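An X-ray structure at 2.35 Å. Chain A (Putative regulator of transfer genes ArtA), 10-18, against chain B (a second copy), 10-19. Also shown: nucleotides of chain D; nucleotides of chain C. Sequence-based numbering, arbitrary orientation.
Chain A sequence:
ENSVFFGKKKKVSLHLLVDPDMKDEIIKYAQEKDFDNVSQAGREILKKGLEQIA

Chain A 10-18: KKVSLHLLV
Chain B, residues 10-19: KKVSLHLLVD

Residues 12 to 18 of each chain form a β-strand, and the two copies pair antiparallel as a two-stranded ribbon whose strand directions differ by 150°. The register centres on His A15 opposite His B15, a non-hydrogen-bonded pair with CA atoms 4.5 Å apart, so that pairs sum to 30: Val A12 faces Val B18, Leu A14 faces Leu B16, and so on. Phi runs from about -60° to -150° and psi from 115° to 165°, the extended backbone such a ribbon needs.

Four pairs each close a two-bond ring. Val A12 N donates to Val B18 O at 2.7 Å, and Val B18 N donates to Val A12 O at 3.0 Å. Leu A14 N to Leu B16 O and Leu B16 N to Leu A14 O are both 2.9 Å. Leu A16 N reaches Leu B14 O at 3.0 Å, and Leu B14 N reaches Leu A16 O at 2.8 Å. Val A18 N to Val B12 O, 2.9 Å, and Val B12 N to Val A18 O, 2.8 Å, complete the ladder.

These hydrogen-bonded pairs place only valine and leucine on one face. Valine, branched at CB, suits extended backbone and makes compact end bumps: Val A12 CG2 meets Val B18 CG2 at 3.9 Å. Leu A14 and Leu B14 are t,p; Leu A16 and Leu B16 take chi1 p, with chi2 -40° and -5°, respectively. Leu A14 CB sits in a hollow between Leu B16 CD1, 3.8 Å, and Val B18 CG1, 3.9 Å. Across the ribbon, Leu A16 CD1 lies 4.1 Å from Leu B14 CD2, and Val A18 CG2 lies 4.2 Å from Leu B14 CB.

The other face carries Ser A13, His A15 and Leu A17 with Ser B13, His B15 and Leu B17. Both histidines have chi1 t, as do both serines, and each ring reaches diagonally to the partner's short serine: Ser A13 OG to His B15 NE2 is 2.7 Å, His A15 NE2 to Ser B13 OG 2.8 Å, hydrogen bonds in which either atom could donate. The rings lie obliquely, centroids 4.7 Å apart and planes at 34°; DT4 of chain D covers the His A15 face opposite His B15.

Farther out, Leu A17 and Leu B17, both m,t, cover the lysine stems: Leu A17 CB lies 3.6 Å from Lys B11 CB, and Lys A11 CB 3.5 Å from Leu B17 CB. The lysine backbones meet DNA, Lys A11 N bonding DC2 OP2 of chain C at 2.9 Å and Lys B11 N DC2 OP2 of chain D at 3.2 Å. Altogether 951 Å² is buried between the stretches.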

# COMPACT_ATOMS: atom_id res chain seq x y z
N LYS A 10 4.48 10.61 -14.73
CA LYS A 10 5.10 9.39 -14.23
C LYS A 10 4.62 9.07 -12.83
O LYS A 10 4.15 9.95 -12.12
CB LYS A 10 6.63 9.53 -14.21
CG LYS A 10 7.30 9.26 -15.55
CD LYS A 10 8.47 10.22 -15.82
CE LYS A 10 9.66 9.97 -14.91
NZ LYS A 10 9.29 10.05 -13.47
N LYS A 11 4.74 7.82 -12.42
CA LYS A 11 4.35 7.43 -11.07
C LYS A 11 5.52 7.77 -10.16
O LYS A 11 6.65 7.92 -10.62
CB LYS A 11 4.05 5.93 -11.00
CG LYS A 11 2.70 5.58 -11.60
CD LYS A 11 2.62 4.13 -12.04
CE LYS A 11 1.75 4.02 -13.27
NZ LYS A 11 0.49 3.29 -13.00
N VAL A 12 5.24 7.90 -8.87
CA VAL A 12 6.26 8.22 -7.89
C VAL A 12 6.46 7.07 -6.91
O VAL A 12 5.51 6.36 -6.57
CB VAL A 12 5.88 9.48 -7.12
CG1 VAL A 12 6.18 10.70 -7.97
CG2 VAL A 12 4.41 9.45 -6.76
N SER A 13 7.70 6.89 -6.47
CA SER A 13 8.04 5.82 -5.55
C SER A 13 7.35 5.88 -4.19
O SER A 13 7.40 6.89 -3.50
CB SER A 13 9.55 5.77 -5.35
OG SER A 13 9.91 4.72 -4.47
N LEU A 14 6.68 4.79 -3.84
CA LEU A 14 6.05 4.65 -2.54
C LEU A 14 6.80 3.44 -2.01
O LEU A 14 6.79 2.37 -2.62
CB LEU A 14 4.54 4.34 -2.62
CG LEU A 14 3.86 4.24 -1.23
CD1 LEU A 14 3.78 5.63 -0.63
CD2 LEU A 14 2.45 3.65 -1.32
N HIS A 15 7.47 3.64 -0.89
CA HIS A 15 8.28 2.61 -0.28
C HIS A 15 8.00 2.52 1.20
O HIS A 15 8.23 3.47 1.94
CB HIS A 15 9.77 2.93 -0.50
CG HIS A 15 10.71 1.84 -0.11
ND1 HIS A 15 12.07 2.02 -0.03
CD2 HIS A 15 10.49 0.53 0.20
CE1 HIS A 15 12.65 0.89 0.33
NE2 HIS A 15 11.71 -0.03 0.47
N LEU A 16 7.48 1.38 1.65
CA LEU A 16 7.24 1.23 3.07
C LEU A 16 7.29 -0.20 3.58
O LEU A 16 7.18 -1.17 2.83
CB LEU A 16 5.91 1.90 3.47
CG LEU A 16 4.50 1.43 3.11
CD1 LEU A 16 4.41 0.91 1.68
CD2 LEU A 16 4.12 0.39 4.11
N LEU A 17 7.53 -0.32 4.88
CA LEU A 17 7.62 -1.61 5.54
C LEU A 17 6.22 -2.00 6.00
O LEU A 17 5.49 -1.18 6.54
CB LEU A 17 8.56 -1.51 6.74
CG LEU A 17 9.98 -1.00 6.45
CD1 LEU A 17 10.72 -0.78 7.76
CD2 LEU A 17 10.73 -2.00 5.57
N VAL A 18 5.85 -3.27 5.77
CA VAL A 18 4.54 -3.80 6.17
C VAL A 18 4.73 -5.17 6.80
O VAL A 18 5.80 -5.78 6.66
CB VAL A 18 3.58 -3.95 4.96
CG1 VAL A 18 3.35 -2.60 4.31
CG2 VAL A 18 4.15 -4.94 3.94
N LYS B 10 8.98 -9.02 12.18
CA LYS B 10 9.83 -8.05 11.51
C LYS B 10 9.14 -7.59 10.23
O LYS B 10 8.71 -8.41 9.43
CB LYS B 10 11.16 -8.71 11.13
CG LYS B 10 11.00 -10.14 10.60
CD LYS B 10 12.11 -10.49 9.61
CE LYS B 10 12.40 -11.97 9.63
NZ LYS B 10 13.51 -12.29 8.69
N LYS B 11 9.05 -6.28 10.01
CA LYS B 11 8.39 -5.78 8.81
C LYS B 11 9.23 -5.95 7.55
O LYS B 11 10.46 -5.87 7.60
CB LYS B 11 7.98 -4.31 8.99
CG LYS B 11 7.04 -4.09 10.18
CD LYS B 11 6.49 -2.67 10.21
CE LYS B 11 6.13 -2.23 11.61
NZ LYS B 11 5.36 -3.27 12.33
N VAL B 12 8.55 -6.20 6.44
CA VAL B 12 9.16 -6.41 5.13
C VAL B 12 8.86 -5.28 4.15
O VAL B 12 7.80 -4.66 4.18
CB VAL B 12 8.71 -7.77 4.51
CG1 VAL B 12 9.24 -8.92 5.34
CG2 VAL B 12 7.19 -7.85 4.46
N SER B 13 9.80 -5.04 3.26
CA SER B 13 9.68 -3.98 2.29
C SER B 13 8.66 -4.18 1.17
O SER B 13 8.61 -5.22 0.53
CB SER B 13 11.06 -3.71 1.68
OG SER B 13 10.97 -2.75 0.63
N LEU B 14 7.84 -3.16 0.96
CA LEU B 14 6.84 -3.14 -0.11
C LEU B 14 7.24 -1.90 -0.89
O LEU B 14 7.20 -0.80 -0.36
CB LEU B 14 5.42 -2.96 0.44
CG LEU B 14 4.28 -3.00 -0.59
CD1 LEU B 14 4.13 -4.41 -1.18
CD2 LEU B 14 2.98 -2.61 0.08
N HIS B 15 7.66 -2.09 -2.13
CA HIS B 15 8.07 -0.97 -2.97
C HIS B 15 7.28 -0.93 -4.25
O HIS B 15 7.37 -1.84 -5.06
CB HIS B 15 9.56 -1.09 -3.31
CG HIS B 15 10.14 0.12 -3.98
ND1 HIS B 15 11.34 0.10 -4.65
CD2 HIS B 15 9.70 1.40 -4.03
CE1 HIS B 15 11.62 1.32 -5.08
NE2 HIS B 15 10.64 2.12 -4.72
N LEU B 16 6.50 0.13 -4.45
CA LEU B 16 5.71 0.25 -5.67
C LEU B 16 5.55 1.67 -6.16
O LEU B 16 5.67 2.62 -5.39
CB LEU B 16 4.32 -0.39 -5.51
CG LEU B 16 3.34 -0.23 -4.32
CD1 LEU B 16 3.93 0.59 -3.20
CD2 LEU B 16 2.07 0.42 -4.82
N LEU B 17 5.27 1.80 -7.45
CA LEU B 17 5.06 3.11 -8.04
C LEU B 17 3.57 3.44 -7.92
O LEU B 17 2.71 2.57 -8.12
CB LEU B 17 5.48 3.09 -9.51
CG LEU B 17 6.97 2.86 -9.78
CD1 LEU B 17 7.20 2.56 -11.23
CD2 LEU B 17 7.75 4.08 -9.40
N VAL B 18 3.27 4.69 -7.58
CA VAL B 18 1.89 5.14 -7.45
C VAL B 18 1.71 6.45 -8.20
O VAL B 18 2.67 7.20 -8.40
CB VAL B 18 1.48 5.35 -5.98
CG1 VAL B 18 1.62 4.03 -5.20
CG2 VAL B 18 2.32 6.45 -5.34
N ASP B 19 0.48 6.72 -8.64
CA ASP B 19 0.21 7.96 -9.35
C ASP B 19 0.46 9.06 -8.34
O ASP B 19 0.13 8.90 -7.16
CB ASP B 19 -1.24 8.00 -9.86
CG ASP B 19 -1.50 7.01 -10.99
OD1 ASP B 19 -0.76 7.02 -12.00
OD2 ASP B 19 -2.45 6.21 -10.88
P DC D 2 10.06 -2.97 12.53
OP1 DC D 2 8.82 -3.34 13.24
OP2 DC D 2 10.47 -3.72 11.32
O5' DC D 2 9.94 -1.45 12.11
C5' DC D 2 11.04 -0.60 12.32
C4' DC D 2 10.62 0.84 12.24
O4' DC D 2 11.86 1.58 12.18
C3' DC D 2 9.89 1.14 10.93
O3' DC D 2 8.99 2.24 11.10
C2' DC D 2 11.02 1.44 9.97
C1' DC D 2 12.05 2.10 10.87
N1 DC D 2 13.43 1.83 10.47
C2 DC D 2 14.38 2.80 10.75
O2 DC D 2 14.02 3.82 11.33
N3 DC D 2 15.66 2.60 10.38
C4 DC D 2 16.00 1.47 9.75
N4 DC D 2 17.29 1.32 9.39
C5 DC D 2 15.04 0.46 9.45
C6 DC D 2 13.78 0.68 9.82
P DC C 2 5.10 5.03 -15.32
OP1 DC C 2 3.61 5.05 -15.38
OP2 DC C 2 5.81 5.86 -14.32
O5' DC C 2 5.58 3.51 -15.18
C5' DC C 2 5.42 2.61 -16.26
C4' DC C 2 5.49 1.18 -15.80
O4' DC C 2 6.80 0.64 -16.12
C3' DC C 2 5.34 1.01 -14.29
O3' DC C 2 4.74 -0.27 -14.03
C2' DC C 2 6.78 1.09 -13.81
C1' DC C 2 7.53 0.39 -14.92
N1 DC C 2 8.94 0.73 -15.16
C2 DC C 2 9.88 -0.32 -15.24
O2 DC C 2 9.50 -1.48 -15.09
N3 DC C 2 11.17 -0.03 -15.49
C4 DC C 2 11.56 1.24 -15.66
N4 DC C 2 12.85 1.46 -15.92
C5 DC C 2 10.63 2.32 -15.56
C6 DC C 2 9.35 2.03 -15.31
P DT D 4 8.01 7.94 6.14
OP1 DT D 4 7.21 9.11 6.53
OP2 DT D 4 7.35 6.72 5.62
O5' DT D 4 9.03 8.42 5.03
C5' DT D 4 10.38 8.00 5.09
C4' DT D 4 11.20 8.72 4.06
O4' DT D 4 12.39 7.92 3.89
C3' DT D 4 10.54 8.76 2.68
O3' DT D 4 10.96 9.94 1.98
C2' DT D 4 10.98 7.45 2.06
C1' DT D 4 12.37 7.25 2.64
N1 DT D 4 12.79 5.86 2.87
C2 DT D 4 14.14 5.60 2.81
O2 DT D 4 14.97 6.47 2.61
N3 DT D 4 14.49 4.29 3.00
C4 DT D 4 13.65 3.23 3.25
O4 DT D 4 14.13 2.11 3.39
C5 DT D 4 12.24 3.57 3.32
C7 DT D 4 11.24 2.48 3.60
C6 DT D 4 11.88 4.85 3.12